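Local coordinates for protein lipocalin AI-4 (Rhodnius prolixus, PDB 5H9L) that probably sequesters cysteinyl leukotrienes, holding a hydroxyicosatetraenoic acid and glutathione inside a lipocalin barrel, at residues 93-98 with 106-111; 30-35 with 43-48; 35-40 with 120-125. All blocks are in the same frame, centred on the assembly; numbering follows the deposited sequence.

Interaction 1. Residues 93-98 with 106-111; sequences SYMAVV and ALLYRC. With EAH ((5S,7E,9E,11Z,14Z)-5-hydroxyicosa-7,9,11,14-tetraenoic acid), chain B.
Met95 and Leu108 meet through their far ends, CE of the methionine resting on CD2 of the leucine at 3.6 Å, and both lean on the lipid: Met95 SD comes within 3.5 Å of EAH C17, and Leu108 CD2 touches the same carbon. The methionine gets there by folding its chain, with CG wedged between the backbone N and the carbonyl carbon (chi1 58°). Directly across from Met95 on this inward face, Arg110 stretches from the sheet, bends at its third torsion (66°), and presents one edge of its guanidinium to the ligand carboxylate. NE gives a bond to O2 (2.8 Å) and NH2 an almost straight one (176°) to O1 (2.9 Å), a two-nitrogen, side-on grip. One guanidinium face is covered by EAH C9, where the polyene turns back over it. Ser93 OG lies against the aliphatic part of the arginine, 3.4 Å from CG, while its polar partner is Tyr114 OH.

Behind these groups stands an antiparallel hairpin. Tyr94 pairs with Cys111 and Ala96 with Tyr109 through two bonds each, and Val98 N reaches Leu107 O at 2.8 Å. The Tyr94, Ala96, Tyr109 and Cys111 side chains occupy the outer face, where Cys111 is tied to Cys10 by a disulfide. NH1 of Arg110 bonds to Tyr48 OH, so all three guanidinium nitrogens have a partner, which should restrain its rotation.

Asn122 ND2 also donates to O1, and Lys61 NZ bonds to the ligand too. Arg110 and Asn122 thus match a probably anionic head group with buried donors, while Met95 and Leu108 suit the hydrocarbon tail.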
loop_
_atom_site.group_PDB
_atom_site.type_symbol
_atom_site.label_atom_id
_atom_site.label_comp_id
_atom_site.label_asym_id
_atom_site.label_seq_id
_atom_site.Cartn_x
_atom_site.Cartn_y
_atom_site.Cartn_z
ATOM N N SER A 93 -5.044 -3.345 -8.549
ATOM C CA SER A 93 -3.859 -2.690 -8.006
ATOM C C SER A 93 -2.913 -3.718 -7.399
ATOM O O SER A 93 -3.364 -4.744 -6.889
ATOM C CB SER A 93 -4.254 -1.657 -6.955
ATOM O OG SER A 93 -3.146 -0.857 -6.560
ATOM N N TYR A 94 -1.614 -3.459 -7.464
ATOM C CA TYR A 94 -0.604 -4.383 -6.962
ATOM C C TYR A 94 0.164 -3.750 -5.816
ATOM O O TYR A 94 0.437 -2.551 -5.839
ATOM C CB TYR A 94 0.361 -4.769 -8.080
ATOM C CG TYR A 94 -0.321 -5.463 -9.230
ATOM C CD1 TYR A 94 -0.994 -4.732 -10.213
ATOM C CD2 TYR A 94 -0.328 -6.851 -9.330
ATOM C CE1 TYR A 94 -1.642 -5.364 -11.253
ATOM C CE2 TYR A 94 -0.963 -7.482 -10.361
ATOM C CZ TYR A 94 -1.617 -6.740 -11.325
ATOM O OH TYR A 94 -2.266 -7.374 -12.362
ATOM N N MET A 95 0.531 -4.543 -4.816
ATOM C CA MET A 95 1.293 -4.011 -3.698
ATOM C C MET A 95 2.265 -5.022 -3.109
ATOM O O MET A 95 2.072 -6.227 -3.240
ATOM C CB MET A 95 0.344 -3.519 -2.603
ATOM C CG MET A 95 -0.603 -4.613 -2.093
ATOM S SD MET A 95 -0.797 -4.658 -0.318
ATOM C CE MET A 95 0.941 -4.890 -0.132
ATOM N N ALA A 96 3.313 -4.521 -2.458
ATOM C CA ALA A 96 4.190 -5.337 -1.626
ATOM C C ALA A 96 4.522 -4.566 -0.366
ATOM O O ALA A 96 4.688 -3.335 -0.401
ATOM C CB ALA A 96 5.468 -5.686 -2.382
ATOM N N VAL A 97 4.637 -5.291 0.739
ATOM C CA VAL A 97 5.110 -4.696 1.985
ATOM C C VAL A 97 6.637 -4.669 2.001
ATOM O O VAL A 97 7.306 -5.711 2.003
ATOM C CB VAL A 97 4.573 -5.446 3.205
ATOM C CG1 VAL A 97 5.059 -4.766 4.500
ATOM C CG2 VAL A 97 3.041 -5.479 3.165
ATOM N N VAL A 98 7.200 -3.471 1.986
ATOM C CA VAL A 98 8.646 -3.317 1.971
ATOM C C VAL A 98 9.261 -3.542 3.354
ATOM O O VAL A 98 10.247 -4.266 3.497
ATOM C CB VAL A 98 9.044 -1.931 1.458
ATOM C CG1 VAL A 98 10.566 -1.781 1.433
ATOM C CG2 VAL A 98 8.450 -1.693 0.068
ATOM N N ALA A 106 3.906 0.453 8.548
ATOM C CA ALA A 106 4.229 -0.364 7.391
ATOM C C ALA A 106 4.535 0.521 6.208
ATOM O O ALA A 106 3.764 1.429 5.876
ATOM C CB ALA A 106 3.092 -1.329 7.056
ATOM N N LEU A 107 5.664 0.257 5.567
ATOM C CA LEU A 107 6.025 0.927 4.328
ATOM C C LEU A 107 5.682 0.001 3.166
ATOM O O LEU A 107 6.204 -1.130 3.106
ATOM C CB LEU A 107 7.522 1.266 4.309
ATOM C CG LEU A 107 8.057 1.938 3.048
ATOM C CD1 LEU A 107 7.472 3.336 2.882
ATOM C CD2 LEU A 107 9.590 1.961 3.066
ATOM N N LEU A 108 4.816 0.459 2.264
ATOM C CA LEU A 108 4.367 -0.345 1.122
ATOM C C LEU A 108 4.737 0.295 -0.191
ATOM O O LEU A 108 4.902 1.518 -0.272
ATOM C CB LEU A 108 2.851 -0.537 1.160
ATOM C CG LEU A 108 2.282 -1.711 1.956
ATOM C CD1 LEU A 108 2.663 -1.576 3.426
ATOM C CD2 LEU A 108 0.766 -1.807 1.802
ATOM N N TYR A 109 4.893 -0.542 -1.211
ATOM C CA TYR A 109 4.955 -0.095 -2.587
ATOM C C TYR A 109 3.654 -0.482 -3.270
ATOM O O TYR A 109 3.180 -1.603 -3.075
ATOM C CB TYR A 109 6.163 -0.732 -3.284
ATOM C CG TYR A 109 6.269 -0.436 -4.760
ATOM C CD1 TYR A 109 6.685 0.806 -5.220
ATOM C CD2 TYR A 109 5.969 -1.414 -5.699
ATOM C CE1 TYR A 109 6.782 1.070 -6.578
ATOM C CE2 TYR A 109 6.056 -1.159 -7.047
ATOM C CZ TYR A 109 6.460 0.081 -7.482
ATOM O OH TYR A 109 6.552 0.317 -8.845
ATOM N N ARG A 110 3.094 0.407 -4.083
ATOM C CA ARG A 110 1.847 0.139 -4.777
ATOM C C ARG A 110 2.022 0.543 -6.234
ATOM O O ARG A 110 2.655 1.552 -6.531
ATOM C CB ARG A 110 0.679 0.893 -4.133
ATOM C CG ARG A 110 -0.673 0.567 -4.755
ATOM C CD ARG A 110 -1.853 1.016 -3.911
ATOM N NE ARG A 110 -1.916 2.464 -3.804
ATOM C CZ ARG A 110 -2.696 3.124 -2.949
ATOM N NH1 ARG A 110 -3.486 2.463 -2.108
ATOM N NH2 ARG A 110 -2.668 4.443 -2.918
ATOM N N CYS A 111 1.463 -0.236 -7.153
ATOM C CA CYS A 111 1.602 0.056 -8.574
ATOM C C CYS A 111 0.421 -0.507 -9.351
ATOM O O CYS A 111 -0.149 -1.520 -8.964
ATOM C CB CYS A 111 2.918 -0.522 -9.107
ATOM S SG CYS A 111 3.378 -0.091 -10.820
HETATM O O1 EAH B . -0.918 5.970 -4.601
HETATM C C1 EAH B . -0.681 5.337 -5.659
HETATM O O2 EAH B . -0.589 4.085 -5.630
HETATM C C2 EAH B . -0.478 6.096 -6.954
HETATM C C3 EAH B . -1.714 5.994 -7.811
HETATM C C4 EAH B . -2.861 6.586 -7.037
HETATM C C5 EAH B . -4.144 5.938 -7.496
HETATM O O3 EAH B . -5.224 6.723 -7.051
HETATM C C6 EAH B . -4.273 4.690 -6.925
HETATM C C7 EAH B . -5.228 3.960 -6.245
HETATM C C8 EAH B . -5.013 2.683 -5.883
HETATM C C9 EAH B . -5.784 2.134 -4.709
HETATM C C10 EAH B . -5.638 0.855 -4.322
HETATM C C11 EAH B . -6.231 0.443 -2.997
HETATM C C12 EAH B . -6.122 -0.794 -2.467
HETATM C C13 EAH B . -5.394 -1.949 -3.123
HETATM C C14 EAH B . -3.891 -1.769 -3.047
HETATM C C15 EAH B . -3.160 -1.905 -1.915
HETATM C C16 EAH B . -3.749 -2.257 -0.564
HETATM C C17 EAH B . -2.781 -1.867 0.535
HETATM C C18 EAH B . -3.488 -1.750 1.867
HETATM C C19 EAH B . -3.015 -2.818 2.828
HETATM C C20 EAH B . -3.532 -2.511 4.222
#

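Interaction 2. Residues 30-35 with 43-48; sequences DWYLTH and VRCEKY. With EAH ((5S,7E,9E,11Z,14Z)-5-hydroxyicosa-7,9,11,14-tetraenoic acid), chain B.
One water joins Leu33 to the turn that precedes strand 46-51: it donates to Leu33 O at 2.6 Å and to Arg44 O at 2.8 Å, and accepts from Glu46 N at 2.9 Å. It thus bonds to both segments where direct pairing between them stops. Beside it, Leu33 N gives a nearly straight bond (175°) to Glu46 O, and Trp31 and Tyr48 exchange two bonds as a hydrogen-bonded pair. These are the first two strands of the lipocalin barrel, an antiparallel hairpin with Leu33 and Tyr48 turned into the cavity and Tyr32 and Lys47 turned out.

On the inner face, Tyr48 CE1 lies 4.1 Å from Leu33 CB, while CD2 across the same ring meets EAH C18 at 3.6 Å. Its hydroxyl donates to Glu46 OE1 (2.7 Å), and Glu46 OE2 is in turn held by Arg44 in a salt bridge, so the phenol is anchored at its tip.

Outside, Lys47 runs alongside Tyr32 and lays CG over one ring face, a CH-pi contact. CD then continues to Tyr32 OH (3.5 Å), because the lysine chain stays extended through its first two torsions. Cys45 SG, disulfide-bonded to Cys155, comes instead to the ring's edge, 3.9 Å from Tyr32 CD2.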
loop_
_atom_site.group_PDB
_atom_site.type_symbol
_atom_site.label_atom_id
_atom_site.label_comp_id
_atom_site.label_asym_id
_atom_site.label_seq_id
_atom_site.Cartn_x
_atom_site.Cartn_y
_atom_site.Cartn_z
ATOM N N ASP A 30 -6.773 -2.343 11.477
ATOM C CA ASP A 30 -6.900 -1.123 10.673
ATOM C C ASP A 30 -5.539 -0.521 10.391
ATOM O O ASP A 30 -4.668 -0.530 11.256
ATOM C CB ASP A 30 -7.740 -0.064 11.396
ATOM C CG ASP A 30 -9.199 -0.436 11.517
ATOM O OD1 ASP A 30 -9.659 -1.309 10.756
ATOM O OD2 ASP A 30 -9.885 0.155 12.377
ATOM N N TRP A 31 -5.372 0.022 9.192
ATOM C CA TRP A 31 -4.150 0.724 8.815
ATOM C C TRP A 31 -4.518 2.097 8.248
ATOM O O TRP A 31 -5.286 2.175 7.283
ATOM C CB TRP A 31 -3.375 -0.056 7.757
ATOM C CG TRP A 31 -2.591 -1.254 8.235
ATOM C CD1 TRP A 31 -2.892 -2.571 8.018
ATOM C CD2 TRP A 31 -1.349 -1.241 8.954
ATOM N NE1 TRP A 31 -1.931 -3.375 8.577
ATOM C CE2 TRP A 31 -0.964 -2.585 9.144
ATOM C CE3 TRP A 31 -0.527 -0.223 9.445
ATOM C CZ2 TRP A 31 0.212 -2.940 9.816
ATOM C CZ3 TRP A 31 0.632 -0.570 10.113
ATOM C CH2 TRP A 31 0.995 -1.915 10.286
ATOM N N TYR A 32 -3.994 3.174 8.830
ATOM C CA TYR A 32 -4.226 4.524 8.290
ATOM C C TYR A 32 -3.118 4.915 7.334
ATOM O O TYR A 32 -1.935 4.781 7.650
ATOM C CB TYR A 32 -4.302 5.558 9.419
ATOM C CG TYR A 32 -5.457 5.359 10.363
ATOM C CD1 TYR A 32 -5.351 4.462 11.425
ATOM C CD2 TYR A 32 -6.656 6.057 10.206
ATOM C CE1 TYR A 32 -6.398 4.255 12.300
ATOM C CE2 TYR A 32 -7.719 5.845 11.092
ATOM C CZ TYR A 32 -7.568 4.946 12.126
ATOM O OH TYR A 32 -8.606 4.730 12.999
ATOM N N LEU A 33 -3.489 5.431 6.172
ATOM C CA LEU A 33 -2.496 5.884 5.201
ATOM C C LEU A 33 -2.085 7.317 5.552
ATOM O O LEU A 33 -2.806 8.272 5.236
ATOM C CB LEU A 33 -3.073 5.784 3.786
ATOM C CG LEU A 33 -2.207 6.295 2.641
ATOM C CD1 LEU A 33 -0.785 5.763 2.749
ATOM C CD2 LEU A 33 -2.819 5.914 1.313
ATOM N N THR A 34 -0.943 7.483 6.206
ATOM C CA THR A 34 -0.606 8.779 6.783
ATOM C C THR A 34 0.372 9.601 5.931
ATOM O O THR A 34 0.396 10.821 6.029
ATOM C CB THR A 34 -0.017 8.642 8.216
ATOM O OG1 THR A 34 1.178 7.844 8.200
ATOM C CG2 THR A 34 -1.030 7.993 9.150
ATOM N N HIS A 35 1.196 8.937 5.120
ATOM C CA HIS A 35 2.214 9.618 4.293
ATOM C C HIS A 35 2.397 8.876 2.991
ATOM O O HIS A 35 2.167 7.676 2.930
ATOM C CB HIS A 35 3.580 9.692 4.988
ATOM C CG HIS A 35 3.582 10.424 6.287
ATOM N ND1 HIS A 35 2.993 9.921 7.424
ATOM C CD2 HIS A 35 4.150 11.599 6.640
ATOM C CE1 HIS A 35 3.165 10.777 8.417
ATOM N NE2 HIS A 35 3.867 11.801 7.967
ATOM N N VAL A 43 -5.431 16.564 0.436
ATOM C CA VAL A 43 -5.088 15.325 1.121
ATOM C C VAL A 43 -6.269 14.836 1.969
ATOM O O VAL A 43 -7.124 15.605 2.420
ATOM C CB VAL A 43 -3.810 15.467 1.989
ATOM C CG1 VAL A 43 -2.603 15.817 1.104
ATOM C CG2 VAL A 43 -3.998 16.507 3.076
ATOM N N ARG A 44 -6.316 13.520 2.146
ATOM C CA ARG A 44 -7.408 12.850 2.836
ATOM C C ARG A 44 -6.848 11.897 3.876
ATOM O O ARG A 44 -5.635 11.656 3.924
ATOM C CB ARG A 44 -8.284 12.091 1.832
ATOM C CG ARG A 44 -8.988 12.986 0.815
ATOM C CD ARG A 44 -9.666 12.168 -0.280
ATOM N NE ARG A 44 -8.664 11.499 -1.110
ATOM C CZ ARG A 44 -8.436 10.188 -1.121
ATOM N NH1 ARG A 44 -9.165 9.378 -0.370
ATOM N NH2 ARG A 44 -7.488 9.683 -1.904
ATOM N N CYS A 45 -7.721 11.338 4.699
ATOM C CA CYS A 45 -7.321 10.288 5.628
ATOM C C CYS A 45 -8.052 8.997 5.310
ATOM O O CYS A 45 -9.220 8.814 5.682
ATOM C CB CYS A 45 -7.599 10.670 7.079
ATOM S SG CYS A 45 -6.914 9.484 8.273
ATOM N N GLU A 46 -7.353 8.109 4.625
ATOM C CA GLU A 46 -7.879 6.801 4.263
ATOM C C GLU A 46 -7.558 5.783 5.335
ATOM O O GLU A 46 -6.384 5.578 5.673
ATOM C CB GLU A 46 -7.297 6.352 2.926
ATOM C CG GLU A 46 -7.740 7.199 1.752
ATOM C CD GLU A 46 -7.339 6.599 0.404
ATOM O OE1 GLU A 46 -6.376 5.802 0.334
ATOM O OE2 GLU A 46 -7.987 6.939 -0.603
ATOM N N LYS A 47 -8.602 5.148 5.845
ATOM C CA LYS A 47 -8.481 4.050 6.801
ATOM C C LYS A 47 -8.761 2.739 6.093
ATOM O O LYS A 47 -9.857 2.509 5.593
ATOM C CB LYS A 47 -9.443 4.232 7.979
ATOM C CG LYS A 47 -9.374 3.088 8.997
ATOM C CD LYS A 47 -10.279 3.319 10.205
ATOM C CE LYS A 47 -11.740 3.094 9.852
ATOM N NZ LYS A 47 -12.604 3.132 11.066
ATOM N N TYR A 48 -7.748 1.890 6.031
ATOM C CA TYR A 48 -7.868 0.589 5.401
ATOM C C TYR A 48 -8.253 -0.443 6.450
ATOM O O TYR A 48 -7.491 -0.732 7.363
ATOM C CB TYR A 48 -6.554 0.232 4.692
ATOM C CG TYR A 48 -6.308 1.032 3.429
ATOM C CD1 TYR A 48 -5.981 2.382 3.479
ATOM C CD2 TYR A 48 -6.392 0.429 2.173
ATOM C CE1 TYR A 48 -5.763 3.122 2.312
ATOM C CE2 TYR A 48 -6.165 1.161 1.005
ATOM C CZ TYR A 48 -5.848 2.494 1.078
ATOM O OH TYR A 48 -5.642 3.216 -0.072
HETATM O O1 EAH B . -0.918 5.970 -4.601
HETATM C C1 EAH B . -0.681 5.337 -5.659
HETATM O O2 EAH B . -0.589 4.085 -5.630
HETATM C C2 EAH B . -0.478 6.096 -6.954
HETATM C C3 EAH B . -1.714 5.994 -7.811
HETATM C C4 EAH B . -2.861 6.586 -7.037
HETATM C C5 EAH B . -4.144 5.938 -7.496
HETATM O O3 EAH B . -5.224 6.723 -7.051
HETATM C C6 EAH B . -4.273 4.690 -6.925
HETATM C C7 EAH B . -5.228 3.960 -6.245
HETATM C C8 EAH B . -5.013 2.683 -5.883
HETATM C C9 EAH B . -5.784 2.134 -4.709
HETATM C C10 EAH B . -5.638 0.855 -4.322
HETATM C C11 EAH B . -6.231 0.443 -2.997
HETATM C C12 EAH B . -6.122 -0.794 -2.467
HETATM C C13 EAH B . -5.394 -1.949 -3.123
HETATM C C14 EAH B . -3.891 -1.769 -3.047
HETATM C C15 EAH B . -3.160 -1.905 -1.915
HETATM C C16 EAH B . -3.749 -2.257 -0.564
HETATM C C17 EAH B . -2.781 -1.867 0.535
HETATM C C18 EAH B . -3.488 -1.750 1.867
HETATM C C19 EAH B . -3.015 -2.818 2.828
HETATM C C20 EAH B . -3.532 -2.511 4.222
HETATM O O HOH W 1 -4.796 8.973 3.643
#

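Interaction 3. Residues 35-40 with 120-125; sequences HSRDSE and KDNFLL. With EAH ((5S,7E,9E,11Z,14Z)-5-hydroxyicosa-7,9,11,14-tetraenoic acid), chain B.
Two torsions bring Arg37 and Asn122 together. Asn122 is turned to an unusual chi1 of -146°, which swings its amide across to the backbone of Asp38, and Arg37, its CG anti to the backbone N (chi1 -176°), kinks at its third torsion and runs back past the asparagine in the opposite direction. The place is the seam of the lipocalin barrel, where strand 30-36, the first, meets strand 120-127, the last, antiparallel.

At the seam itself the pairing is short. Leu125 N bonds to His35 O, the return bond from His35 N is weak, and Arg37 N reaches Phe123 O at 2.9 Å. Beyond that, side chains take over. Asn122 OD1 accepts from Asp38 N (2.9 Å) while ND2 donates to Asp38 O (3.0 Å), so the amide pairs with both the N and the O of one residue, as a neighbouring strand would. ND2 also donates to EAH O1 (3.0 Å), which ties the loop to the ligand's carboxylate. Asp38 O is gripped twice, since Ser36 OG bonds to it from the opposite face of its plane.

The Arg37 side chain enters a salt-bridge network. NE and NH2 hold the two carboxylate oxygens of Asp38 side-on, and NH2 carries a second bond to Asp121 OD1 (2.9 Å). The acidic groups reach the guanidinium in or near its plane, although each carboxylate is met from above its own plane. Asp121 is positioned in turn by Tyr109 OH, bonded to OD2. One water links Arg37 NH1 to Asp121 OD2, and another spans Asp38 OD2 and Asp121 O. Arg37 NH1 also comes to the edge of the Phe123 ring, 3.6 Å from CD1.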
loop_
_atom_site.group_PDB
_atom_site.type_symbol
_atom_site.label_atom_id
_atom_site.label_comp_id
_atom_site.label_asym_id
_atom_site.label_seq_id
_atom_site.Cartn_x
_atom_site.Cartn_y
_atom_site.Cartn_z
ATOM N N HIS A 35 1.196 8.937 5.120
ATOM C CA HIS A 35 2.214 9.618 4.293
ATOM C C HIS A 35 2.397 8.876 2.991
ATOM O O HIS A 35 2.167 7.676 2.930
ATOM C CB HIS A 35 3.580 9.692 4.988
ATOM C CG HIS A 35 3.582 10.424 6.287
ATOM N ND1 HIS A 35 2.993 9.921 7.424
ATOM C CD2 HIS A 35 4.150 11.599 6.640
ATOM C CE1 HIS A 35 3.165 10.777 8.417
ATOM N NE2 HIS A 35 3.867 11.801 7.967
ATOM N N SER A 36 2.864 9.580 1.966
ATOM C CA SER A 36 3.174 8.924 0.700
ATOM C C SER A 36 4.203 9.732 -0.076
ATOM O O SER A 36 4.361 10.932 0.156
ATOM C CB SER A 36 1.903 8.725 -0.128
ATOM O OG SER A 36 1.286 9.973 -0.424
ATOM N N ARG A 37 4.916 9.081 -0.991
ATOM C CA ARG A 37 5.885 9.793 -1.817
ATOM C C ARG A 37 5.200 10.849 -2.693
ATOM O O ARG A 37 5.644 11.997 -2.764
ATOM C CB ARG A 37 6.657 8.813 -2.703
ATOM C CG ARG A 37 7.753 9.474 -3.531
ATOM C CD ARG A 37 8.303 8.549 -4.607
ATOM N NE ARG A 37 7.277 8.264 -5.605
ATOM C CZ ARG A 37 7.271 7.220 -6.422
ATOM N NH1 ARG A 37 8.255 6.321 -6.387
ATOM N NH2 ARG A 37 6.269 7.070 -7.277
ATOM N N ASP A 38 4.132 10.428 -3.368
ATOM C CA ASP A 38 3.355 11.296 -4.255
ATOM C C ASP A 38 2.013 11.473 -3.600
ATOM O O ASP A 38 1.498 10.525 -3.025
ATOM C CB ASP A 38 3.160 10.693 -5.646
ATOM C CG ASP A 38 4.458 10.306 -6.319
ATOM O OD1 ASP A 38 5.523 10.848 -5.965
ATOM O OD2 ASP A 38 4.400 9.450 -7.224
ATOM N N SER A 39 1.439 12.667 -3.683
ATOM C CA SER A 39 0.153 12.901 -3.043
ATOM C C SER A 39 -0.749 13.775 -3.902
ATOM O O SER A 39 -0.284 14.580 -4.703
ATOM C CB SER A 39 0.346 13.533 -1.660
ATOM O OG SER A 39 1.044 14.766 -1.735
ATOM N N GLU A 40 -2.049 13.591 -3.718
ATOM C CA GLU A 40 -3.053 14.380 -4.408
ATOM C C GLU A 40 -3.408 15.590 -3.571
ATOM O O GLU A 40 -3.011 15.688 -2.405
ATOM C CB GLU A 40 -4.315 13.551 -4.658
ATOM C CG GLU A 40 -4.082 12.152 -5.188
ATOM C CD GLU A 40 -5.294 11.262 -4.992
ATOM O OE1 GLU A 40 -6.124 11.578 -4.113
ATOM O OE2 GLU A 40 -5.420 10.251 -5.716
ATOM N N LYS A 120 1.372 3.724 -12.804
ATOM C CA LYS A 120 1.423 4.754 -11.785
ATOM C C LYS A 120 1.732 4.068 -10.465
ATOM O O LYS A 120 1.014 3.152 -10.056
ATOM C CB LYS A 120 0.112 5.535 -11.685
ATOM C CG LYS A 120 -0.271 6.271 -12.958
ATOM C CD LYS A 120 -1.352 7.329 -12.735
ATOM C CE LYS A 120 -2.093 7.150 -11.418
ATOM N NZ LYS A 120 -2.974 8.318 -11.129
ATOM N N ASP A 121 2.809 4.471 -9.807
ATOM C CA ASP A 121 3.200 3.784 -8.584
ATOM C C ASP A 121 3.431 4.772 -7.446
ATOM O O ASP A 121 3.336 5.985 -7.639
ATOM C CB ASP A 121 4.428 2.874 -8.818
ATOM C CG ASP A 121 5.704 3.628 -9.147
ATOM O OD1 ASP A 121 5.716 4.875 -9.160
ATOM O OD2 ASP A 121 6.732 2.949 -9.387
ATOM N N ASN A 122 3.715 4.252 -6.263
ATOM C CA ASN A 122 3.868 5.102 -5.082
ATOM C C ASN A 122 4.509 4.314 -3.967
ATOM O O ASN A 122 4.419 3.085 -3.953
ATOM C CB ASN A 122 2.506 5.630 -4.609
ATOM C CG ASN A 122 2.573 7.035 -4.022
ATOM O OD1 ASN A 122 3.640 7.556 -3.706
ATOM N ND2 ASN A 122 1.404 7.658 -3.875
ATOM N N PHE A 123 5.137 5.018 -3.027
ATOM C CA PHE A 123 5.485 4.416 -1.741
ATOM C C PHE A 123 4.584 5.024 -0.685
ATOM O O PHE A 123 4.352 6.230 -0.677
ATOM C CB PHE A 123 6.956 4.625 -1.400
ATOM C CG PHE A 123 7.894 3.768 -2.209
ATOM C CD1 PHE A 123 8.364 4.195 -3.434
ATOM C CD2 PHE A 123 8.311 2.542 -1.715
ATOM C CE1 PHE A 123 9.235 3.407 -4.174
ATOM C CE2 PHE A 123 9.167 1.755 -2.431
ATOM C CZ PHE A 123 9.644 2.187 -3.667
ATOM N N LEU A 124 4.081 4.166 0.193
ATOM C CA LEU A 124 3.004 4.498 1.123
ATOM C C LEU A 124 3.446 4.170 2.527
ATOM O O LEU A 124 3.959 3.081 2.770
ATOM C CB LEU A 124 1.737 3.705 0.800
ATOM C CG LEU A 124 1.228 3.752 -0.646
ATOM C CD1 LEU A 124 0.042 2.804 -0.826
ATOM C CD2 LEU A 124 0.848 5.151 -1.041
ATOM N N LEU A 125 3.232 5.094 3.450
ATOM C CA LEU A 125 3.453 4.791 4.858
ATOM C C LEU A 125 2.113 4.669 5.579
ATOM O O LEU A 125 1.323 5.633 5.646
ATOM C CB LEU A 125 4.317 5.858 5.525
ATOM C CG LEU A 125 4.617 5.626 7.004
ATOM C CD1 LEU A 125 5.427 4.358 7.207
ATOM C CD2 LEU A 125 5.353 6.804 7.599
HETATM O O1 EAH B . -0.918 5.970 -4.601
HETATM C C1 EAH B . -0.681 5.337 -5.659
HETATM O O2 EAH B . -0.589 4.085 -5.630
HETATM C C2 EAH B . -0.478 6.096 -6.954
HETATM C C3 EAH B . -1.714 5.994 -7.811
HETATM C C4 EAH B . -2.861 6.586 -7.037
HETATM C C5 EAH B . -4.144 5.938 -7.496
HETATM O O3 EAH B . -5.224 6.723 -7.051
HETATM C C6 EAH B . -4.273 4.690 -6.925
HETATM C C7 EAH B . -5.228 3.960 -6.245
HETATM C C8 EAH B . -5.013 2.683 -5.883
HETATM C C9 EAH B . -5.784 2.134 -4.709
HETATM C C10 EAH B . -5.638 0.855 -4.322
HETATM C C11 EAH B . -6.231 0.443 -2.997
HETATM C C12 EAH B . -6.122 -0.794 -2.467
HETATM C C13 EAH B . -5.394 -1.949 -3.123
HETATM C C14 EAH B . -3.891 -1.769 -3.047
HETATM C C15 EAH B . -3.160 -1.905 -1.915
HETATM C C16 EAH B . -3.749 -2.257 -0.564
HETATM C C17 EAH B . -2.781 -1.867 0.535
HETATM C C18 EAH B . -3.488 -1.750 1.867
HETATM C C19 EAH B . -3.015 -2.818 2.828
HETATM C C20 EAH B . -3.532 -2.511 4.222
HETATM O O HOH W 2 8.800 4.225 -8.358
HETATM O O HOH W 3 2.180 8.386 -8.426
#

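How the interactions relate
All three contacts belong to one curled antiparallel sheet and border the same EAH molecule. Interaction 1 supplies the arginine at its carboxylate, interaction 3 an asparagine at the same group, and interaction 2 aromatic walls nearer the tail. Interactions 1 and 3 are neighbours, their centres about 10 Å apart, joined by Leu108 N to Leu124 O at 2.8 Å. Interactions 2 and 3 share His35 and a classic beta bulge, in which Thr34 and His35 both face Leu125. Interactions 1 and 2, about 14 Å apart between centres, meet across the cavity at Tyr48 OH and Arg110 NH1, 3.1 Å apart. Bound glutathione lies about 5 Å from the Glu46 side chain.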